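Homoserine kinase (Cytophaga hutchinsonii, PDB 4P52) probably catalyses the ATP-dependent phosphorylation of homoserine to O-phosphohomoserine, a step of threonine biosynthesis, as a member of the GHMP kinase family. Local coordinates at residues K84-I89 / G119-S124; P147-G152 / D163-C168; L58-K63 / Q134-K139. All blocks are in the same frame, centred on the assembly; numbering follows the deposited sequence.

Contact 1: K84-I89 / G119-S124; sequences KNTVSI and GSSAAS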
loop_
_atom_site.group_PDB
_atom_site.type_symbol
_atom_site.label_atom_id
_atom_site.label_comp_id
_atom_site.label_asym_id
_atom_site.label_seq_id
_atom_site.Cartn_x
_atom_site.Cartn_y
_atom_site.Cartn_z
ATOM N N LYS A 84 16.145 23.785 24.111
ATOM C CA LYS A 84 16.204 23.880 22.655
ATOM C C LYS A 84 16.706 22.605 21.979
ATOM O O LYS A 84 16.626 22.501 20.758
ATOM C CB LYS A 84 17.093 25.047 22.220
ATOM C CG LYS A 84 16.432 26.418 22.307
ATOM C CD LYS A 84 17.385 27.516 21.862
ATOM C CE LYS A 84 16.779 28.883 22.099
ATOM N NZ LYS A 84 17.813 29.764 22.709
ATOM N N ASN A 85 17.237 21.654 22.754
ATOM C CA ASN A 85 17.835 20.445 22.182
ATOM C C ASN A 85 16.915 19.237 22.250
ATOM O O ASN A 85 16.287 18.958 23.284
ATOM C CB ASN A 85 19.190 20.116 22.821
ATOM C CG ASN A 85 19.927 18.991 22.091
ATOM O OD1 ASN A 85 19.406 17.884 21.943
ATOM N ND2 ASN A 85 21.150 19.268 21.643
ATOM N N THR A 86 16.868 18.511 21.145
ATOM C CA THR A 86 15.914 17.433 20.994
ATOM C C THR A 86 16.036 16.342 22.076
ATOM O O THR A 86 15.030 15.866 22.606
ATOM C CB THR A 86 15.936 16.853 19.555
ATOM O OG1 THR A 86 14.799 16.021 19.387
ATOM C CG2 THR A 86 17.192 16.035 19.267
ATOM N N VAL A 87 17.267 15.994 22.431
ATOM C CA VAL A 87 17.539 14.920 23.369
ATOM C C VAL A 87 17.129 15.312 24.789
ATOM O O VAL A 87 16.459 14.553 25.481
ATOM C CB VAL A 87 19.029 14.553 23.341
ATOM C CG1 VAL A 87 19.332 13.454 24.345
ATOM C CG2 VAL A 87 19.452 14.136 21.943
ATOM N N SER A 88 17.523 16.503 25.219
ATOM C CA SER A 88 17.165 16.977 26.547
ATOM C C SER A 88 15.657 17.225 26.714
ATOM O O SER A 88 15.099 16.960 27.790
ATOM C CB SER A 88 18.006 18.197 26.941
ATOM O OG SER A 88 18.190 19.066 25.842
ATOM N N ILE A 89 14.995 17.698 25.651
ATOM C CA ILE A 89 13.542 17.931 25.700
ATOM C C ILE A 89 12.842 16.598 25.921
ATOM O O ILE A 89 12.006 16.476 26.808
ATOM C CB ILE A 89 12.997 18.660 24.437
ATOM C CG1 ILE A 89 13.496 20.114 24.390
ATOM C CG2 ILE A 89 11.460 18.628 24.384
ATOM C CD1 ILE A 89 13.385 20.761 23.014
ATOM N N GLY A 119 18.182 10.229 9.065
ATOM C CA GLY A 119 17.448 10.235 10.335
ATOM C C GLY A 119 18.351 10.594 11.512
ATOM O O GLY A 119 18.367 9.901 12.546
ATOM N N SER A 120 19.091 11.692 11.355
ATOM C CA SER A 120 20.132 12.063 12.299
ATOM C C SER A 120 19.544 12.553 13.614
ATOM O O SER A 120 19.940 12.109 14.704
ATOM C CB SER A 120 21.041 13.132 11.693
ATOM O OG SER A 120 22.192 13.308 12.499
ATOM N N SER A 121 18.598 13.470 13.503
ATOM C CA SER A 121 17.936 13.986 14.673
ATOM C C SER A 121 17.170 12.876 15.416
ATOM O O SER A 121 17.161 12.832 16.648
ATOM C CB SER A 121 17.015 15.121 14.269
ATOM O OG SER A 121 16.879 15.984 15.379
ATOM N N ALA A 122 16.560 11.969 14.661
ATOM C CA ALA A 122 15.800 10.871 15.229
ATOM C C ALA A 122 16.679 9.964 16.103
ATOM O O ALA A 122 16.285 9.587 17.222
ATOM C CB ALA A 122 15.153 10.059 14.113
ATOM N N ALA A 123 17.859 9.634 15.579
ATOM C CA ALA A 123 18.797 8.715 16.212
ATOM C C ALA A 123 19.227 9.248 17.577
ATOM O O ALA A 123 19.208 8.516 18.572
ATOM C CB ALA A 123 20.008 8.472 15.309
ATOM N N SER A 124 19.554 10.535 17.624
ATOM C CA SER A 124 19.910 11.188 18.877
ATOM C C SER A 124 18.792 11.088 19.901
ATOM O O SER A 124 19.014 10.763 21.081
ATOM C CB SER A 124 20.207 12.653 18.597
ATOM O OG SER A 124 21.464 12.771 17.946
#
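Val87 and Thr86 set their CG2 methyls against successive turns of the helix that opens at Ser120, in the GHMP kinase fold. Gly119-Ser124 belongs to the glycine- and serine-rich motif that in relatives of this family wraps the phosphates of ATP. The closer approach is Val87 CG2 over the backbone of Ser124, 3.5 Å from its O. That same methyl lies alongside Ser124 CB at 3.7 Å, so it covers both the main chain and the root of the serine side chain. With CG1 anti to the backbone N (chi1 179°), CG2 is left beside that N and faces the neighbouring helix. One turn nearer the motif's start, Thr86 CG2 stands 3.9 Å from Ser121 OG, an apolar flank for a hydroxyl whose bond goes to Glu153. Ser124 OG hydrogen-bonds to Asp54, with a weak second bond to Lys110, and Thr86 OG1 hydrogen-bonds to Thr125. These three hydroxyls thus find their partners outside the two segments. The first helix is capped at its N-terminus by Asn85: OD1 accepts from Val87 N at 2.9 Å, in the carbonyl plane, with a C=O...N angle of 151°.

Contact 2: P147-G152 / D163-C168; sequences PFAMEG and DNVAPC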
loop_
_atom_site.group_PDB
_atom_site.type_symbol
_atom_site.label_atom_id
_atom_site.label_comp_id
_atom_site.label_asym_id
_atom_site.label_seq_id
_atom_site.Cartn_x
_atom_site.Cartn_y
_atom_site.Cartn_z
ATOM N N PRO A 147 6.117 8.011 21.727
ATOM C CA PRO A 147 5.548 9.370 21.804
ATOM C C PRO A 147 6.533 10.411 22.354
ATOM O O PRO A 147 6.570 11.557 21.863
ATOM C CB PRO A 147 4.350 9.217 22.753
ATOM C CG PRO A 147 4.042 7.758 22.782
ATOM C CD PRO A 147 5.343 7.041 22.527
ATOM N N PHE A 148 7.327 10.023 23.351
ATOM C CA PHE A 148 8.311 10.936 23.899
ATOM C C PHE A 148 9.353 11.326 22.872
ATOM O O PHE A 148 9.769 12.481 22.807
ATOM C CB PHE A 148 8.956 10.338 25.129
ATOM C CG PHE A 148 7.979 10.049 26.212
ATOM C CD1 PHE A 148 7.323 11.083 26.853
ATOM C CD2 PHE A 148 7.695 8.746 26.573
ATOM C CE1 PHE A 148 6.404 10.825 27.849
ATOM C CE2 PHE A 148 6.782 8.474 27.576
ATOM C CZ PHE A 148 6.131 9.515 28.212
ATOM N N ALA A 149 9.766 10.364 22.058
ATOM C CA ALA A 149 10.741 10.651 21.024
ATOM C C ALA A 149 10.108 11.562 19.968
ATOM O O ALA A 149 10.760 12.479 19.479
ATOM C CB ALA A 149 11.282 9.365 20.423
HETATM N N MSE A 150 8.826 11.325 19.664
HETATM C CA MSE A 150 8.040 12.185 18.764
HETATM C C MSE A 150 7.895 13.610 19.296
HETATM O O MSE A 150 8.190 14.554 18.570
HETATM C CB MSE A 150 6.653 11.582 18.478
HETATM C CG MSE A 150 6.581 10.272 17.687
HETATM SE SE MSE A 150 7.382 10.431 15.877
HETATM C CE MSE A 150 5.948 11.400 14.912
ATOM N N GLU A 151 7.421 13.790 20.538
ATOM C CA GLU A 151 7.254 15.141 21.125
ATOM C C GLU A 151 8.593 15.902 21.181
ATOM O O GLU A 151 8.658 17.110 20.905
ATOM C CB GLU A 151 6.680 15.078 22.539
ATOM C CG GLU A 151 5.199 14.738 22.671
ATOM C CD GLU A 151 4.809 14.274 24.093
ATOM O OE1 GLU A 151 5.529 14.574 25.083
ATOM O OE2 GLU A 151 3.767 13.590 24.233
ATOM N N GLY A 152 9.659 15.183 21.533
ATOM C CA GLY A 152 11.005 15.733 21.518
ATOM C C GLY A 152 11.359 16.352 20.182
ATOM O O GLY A 152 11.688 17.542 20.114
ATOM N N ASP A 163 8.428 7.666 10.407
ATOM C CA ASP A 163 9.109 6.697 9.561
ATOM C C ASP A 163 10.624 6.731 9.721
ATOM O O ASP A 163 11.315 5.841 9.232
ATOM C CB ASP A 163 8.694 6.793 8.098
ATOM C CG ASP A 163 9.071 8.112 7.448
ATOM O OD1 ASP A 163 9.618 9.034 8.122
ATOM O OD2 ASP A 163 8.792 8.216 6.226
ATOM N N ASN A 164 11.136 7.731 10.437
ATOM C CA ASN A 164 12.514 7.644 10.965
ATOM C C ASN A 164 12.532 7.114 12.406
ATOM O O ASN A 164 13.245 6.155 12.712
ATOM C CB ASN A 164 13.219 8.991 10.921
ATOM C CG ASN A 164 13.472 9.480 9.511
ATOM O OD1 ASN A 164 12.932 10.513 9.123
ATOM N ND2 ASN A 164 14.316 8.774 8.750
ATOM N N VAL A 165 11.727 7.733 13.268
ATOM C CA VAL A 165 11.762 7.478 14.691
ATOM C C VAL A 165 11.356 6.046 15.050
ATOM O O VAL A 165 12.065 5.393 15.813
ATOM C CB VAL A 165 10.881 8.475 15.471
ATOM C CG1 VAL A 165 10.996 8.222 16.953
ATOM C CG2 VAL A 165 11.320 9.910 15.223
ATOM N N ALA A 166 10.227 5.554 14.515
ATOM C CA ALA A 166 9.746 4.212 14.870
ATOM C C ALA A 166 10.749 3.083 14.538
ATOM O O ALA A 166 11.058 2.269 15.431
ATOM C CB ALA A 166 8.362 3.926 14.297
ATOM N N PRO A 167 11.276 3.037 13.287
ATOM C CA PRO A 167 12.254 1.974 12.981
ATOM C C PRO A 167 13.573 2.143 13.755
ATOM O O PRO A 167 14.282 1.147 14.049
ATOM C CB PRO A 167 12.494 2.109 11.467
ATOM C CG PRO A 167 12.108 3.512 11.141
ATOM C CD PRO A 167 11.015 3.899 12.116
ATOM N N CYS A 168 13.896 3.387 14.084
ATOM C CA CYS A 168 15.069 3.646 14.853
ATOM C C CYS A 168 14.915 3.022 16.249
ATOM O O CYS A 168 15.800 2.309 16.726
ATOM C CB CYS A 168 15.324 5.147 14.962
ATOM S SG CYS A 168 16.833 5.435 15.900
#
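Ala149 meets Val165 where two consecutive helices of the GHMP kinase N-terminal domain, 146-157 and 162-170, joined by a short loop, pack together. The CA atoms of this pair are the nearest between the segments, at 7.2 Å. Ala149 directs its CB at the second helix, and the methyl touches Val165 CG1 at 3.7 Å; Thr125 of helix 120-135 borders the same methyl. Met150, a selenomethionine here, comes next and reaches Val165 from another side. Its chain bends at both chi2 (-60°) and chi3 (-77°), folding the selenium across the valine instead of letting the side chain run out straight. The two side chains cross obliquely, with SE 4.0 Å from Val165 CG2. Further along, the poorly ordered side chain of Glu151 is modelled in a salt bridge with Arg93. Val165 is the residue of the second segment that makes both contacts: CG1, anti to its own backbone N (chi1 -177°), serves Ala149, while CG2 serves Met150. Val126, Leu146 and Glu153 also touch this valine, placing its side chain between helix 120-135 and helix 146-157. Two residues on, Pro167 supplies no N-H to the preceding turn and the helix kinks there. The selenium touches the branch point as well as a methyl, since Met150 SE lies 4.0 Å from Val165 CB.

Contact 3: L58-K63 / Q134-K139; sequences LRLSDK and QLLGNK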
loop_
_atom_site.group_PDB
_atom_site.type_symbol
_atom_site.label_atom_id
_atom_site.label_comp_id
_atom_site.label_asym_id
_atom_site.label_seq_id
_atom_site.Cartn_x
_atom_site.Cartn_y
_atom_site.Cartn_z
ATOM N N LEU A 58 24.399 9.111 29.353
ATOM C CA LEU A 58 23.692 9.823 30.411
ATOM C C LEU A 58 24.338 9.484 31.724
ATOM O O LEU A 58 24.637 8.314 31.934
ATOM C CB LEU A 58 22.243 9.368 30.492
ATOM C CG LEU A 58 21.370 9.494 29.247
ATOM C CD1 LEU A 58 19.937 9.285 29.681
ATOM C CD2 LEU A 58 21.510 10.848 28.572
ATOM N N ARG A 59 24.548 10.468 32.602
ATOM C CA ARG A 59 24.950 10.178 33.983
ATOM C C ARG A 59 23.935 10.761 34.936
ATOM O O ARG A 59 23.327 11.791 34.650
ATOM C CB ARG A 59 26.320 10.765 34.358
ATOM C CG ARG A 59 27.343 10.794 33.255
ATOM C CD ARG A 59 28.646 11.465 33.687
ATOM N NE ARG A 59 29.677 11.249 32.654
ATOM C CZ ARG A 59 30.400 10.115 32.497
ATOM N NH1 ARG A 59 30.254 9.045 33.300
ATOM N NH2 ARG A 59 31.300 10.043 31.520
ATOM N N LEU A 60 23.782 10.120 36.087
ATOM C CA LEU A 60 22.944 10.644 37.141
ATOM C C LEU A 60 23.657 11.806 37.827
ATOM O O LEU A 60 24.868 11.752 38.042
ATOM C CB LEU A 60 22.644 9.552 38.165
ATOM C CG LEU A 60 21.886 8.367 37.588
ATOM C CD1 LEU A 60 21.774 7.295 38.662
ATOM C CD2 LEU A 60 20.521 8.790 37.048
ATOM N N SER A 61 22.909 12.851 38.175
ATOM C CA SER A 61 23.478 13.992 38.866
ATOM C C SER A 61 22.662 14.347 40.106
ATOM O O SER A 61 21.420 14.296 40.092
ATOM C CB SER A 61 23.587 15.180 37.908
ATOM O OG SER A 61 24.298 16.259 38.493
ATOM N N ASP A 62 23.366 14.681 41.187
ATOM C CA ASP A 62 22.720 15.201 42.395
ATOM C C ASP A 62 22.214 16.629 42.182
ATOM O O ASP A 62 21.249 17.046 42.819
ATOM C CB ASP A 62 23.655 15.115 43.603
ATOM C CG ASP A 62 23.717 13.704 44.198
ATOM O OD1 ASP A 62 23.109 12.779 43.615
ATOM O OD2 ASP A 62 24.366 13.510 45.251
ATOM N N LYS A 63 22.862 17.361 41.275
ATOM C CA LYS A 63 22.404 18.677 40.860
ATOM C C LYS A 63 21.197 18.530 39.922
ATOM O O LYS A 63 21.190 17.670 39.039
ATOM C CB LYS A 63 23.540 19.456 40.190
ATOM C CG LYS A 63 23.106 20.846 39.748
ATOM C CD LYS A 63 24.266 21.763 39.370
ATOM C CE LYS A 63 23.775 23.162 38.991
ATOM N NZ LYS A 63 22.951 23.159 37.749
ATOM N N GLN A 134 16.248 2.801 30.314
ATOM C CA GLN A 134 16.980 1.695 30.851
ATOM C C GLN A 134 17.718 2.091 32.125
ATOM O O GLN A 134 17.643 1.389 33.119
ATOM C CB GLN A 134 17.908 1.064 29.828
ATOM C CG GLN A 134 18.524 -0.211 30.399
ATOM C CD GLN A 134 19.011 -1.181 29.343
ATOM O OE1 GLN A 134 18.374 -1.335 28.295
ATOM N NE2 GLN A 134 20.151 -1.846 29.609
ATOM N N LEU A 135 18.391 3.234 32.110
ATOM C CA LEU A 135 19.132 3.721 33.275
ATOM C C LEU A 135 18.291 3.831 34.558
ATOM O O LEU A 135 18.786 3.550 35.641
ATOM C CB LEU A 135 19.785 5.071 32.967
ATOM C CG LEU A 135 20.638 5.716 34.072
ATOM C CD1 LEU A 135 21.975 5.015 34.252
ATOM C CD2 LEU A 135 20.869 7.167 33.716
ATOM N N LEU A 136 17.034 4.240 34.445
ATOM C CA LEU A 136 16.192 4.378 35.631
ATOM C C LEU A 136 15.400 3.117 35.918
ATOM O O LEU A 136 14.387 3.166 36.598
ATOM C CB LEU A 136 15.235 5.569 35.476
ATOM C CG LEU A 136 15.865 6.962 35.383
ATOM C CD1 LEU A 136 14.780 8.013 35.439
ATOM C CD2 LEU A 136 16.859 7.215 36.514
ATOM N N GLY A 137 15.837 1.985 35.380
ATOM C CA GLY A 137 15.224 0.693 35.708
ATOM C C GLY A 137 14.030 0.254 34.890
ATOM O O GLY A 137 13.170 -0.427 35.408
ATOM N N ASN A 138 13.962 0.633 33.615
ATOM C CA ASN A 138 12.921 0.119 32.692
ATOM C C ASN A 138 11.481 0.274 33.154
ATOM O O ASN A 138 10.705 -0.666 33.105
ATOM C CB ASN A 138 13.213 -1.332 32.302
ATOM C CG ASN A 138 14.504 -1.456 31.502
ATOM O OD1 ASN A 138 14.501 -1.305 30.280
ATOM N ND2 ASN A 138 15.622 -1.679 32.197
ATOM N N LYS A 139 11.129 1.481 33.567
ATOM C CA LYS A 139 9.800 1.778 34.078
ATOM C C LYS A 139 8.721 1.766 33.011
ATOM O O LYS A 139 7.541 1.719 33.325
ATOM C CB LYS A 139 9.802 3.146 34.757
ATOM C CG LYS A 139 10.628 3.191 36.022
ATOM C CD LYS A 139 10.618 4.592 36.606
ATOM C CE LYS A 139 11.377 4.652 37.932
ATOM N NZ LYS A 139 11.062 3.497 38.816
#
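Leucines alone make this contact, and the two on the helical side straddle the point where helix 120-135 stops: Leu135 is its last residue, while Leu136 already leaves helical backbone angles. Facing them, Leu58 and Leu60 lie two residues apart on strand 52-61 of the large mixed sheet, with Arg59 between them turned away from the helix and paired with Glu107. The contact centres on one methyl, Leu135 CD2. It sits 3.7 Å from Leu60 CD2, and the two isobutyl groups run antiparallel, each passing alongside the other. It also comes to 4.1 Å from Leu58 CB, so a single branch bridges both strand leucines. Leu135 carries CG anti to the backbone N (chi1 -178°), which extends the isobutyl group from the helix towards the sheet. Leu60 CD2 is shared in turn, lying 4.0 Å from Leu136 CD2. Leu136 meets the strand just where the helix ends. Gly137, at a phi of 87°, is the C-prime residue of a Schellman motif in which Asn138 N bonds to Asn133 O and Gly137 N to Gln134 O, the latter at 3.0 Å. Beyond the four leucines, Ile106 and Ile91 pack on Leu58, and Leu95 and Ile100 on Leu136, continuing the apolar layer between sheet and helices. Because every touching group is a saturated carbon, the helix end is held on the sheet by dispersion and the exclusion of water, without directional bonds across the interface.

Helix 120-135 ties the set together: contact 1 uses its beginning, contact 3 its end, with centres 18 Å apart and nearest atoms about 5 Å apart. Contact 2 abuts contact 1, their centres 10 Å apart. Ala122 CB packs on Asn164 CB at 3.9 Å, and Ala123 CA on Cys168 SG at 3.8 Å, so helix 162-170 lies against the start of helix 120-135. Contacts 2 and 3 do not touch; their centres are 20 Å apart. Since Gly119-Ser124 lies in the probable ATP-phosphate motif, contacts 1 and 2 pack around the presumed active-site end of that helix, and contact 3 fastens its far end.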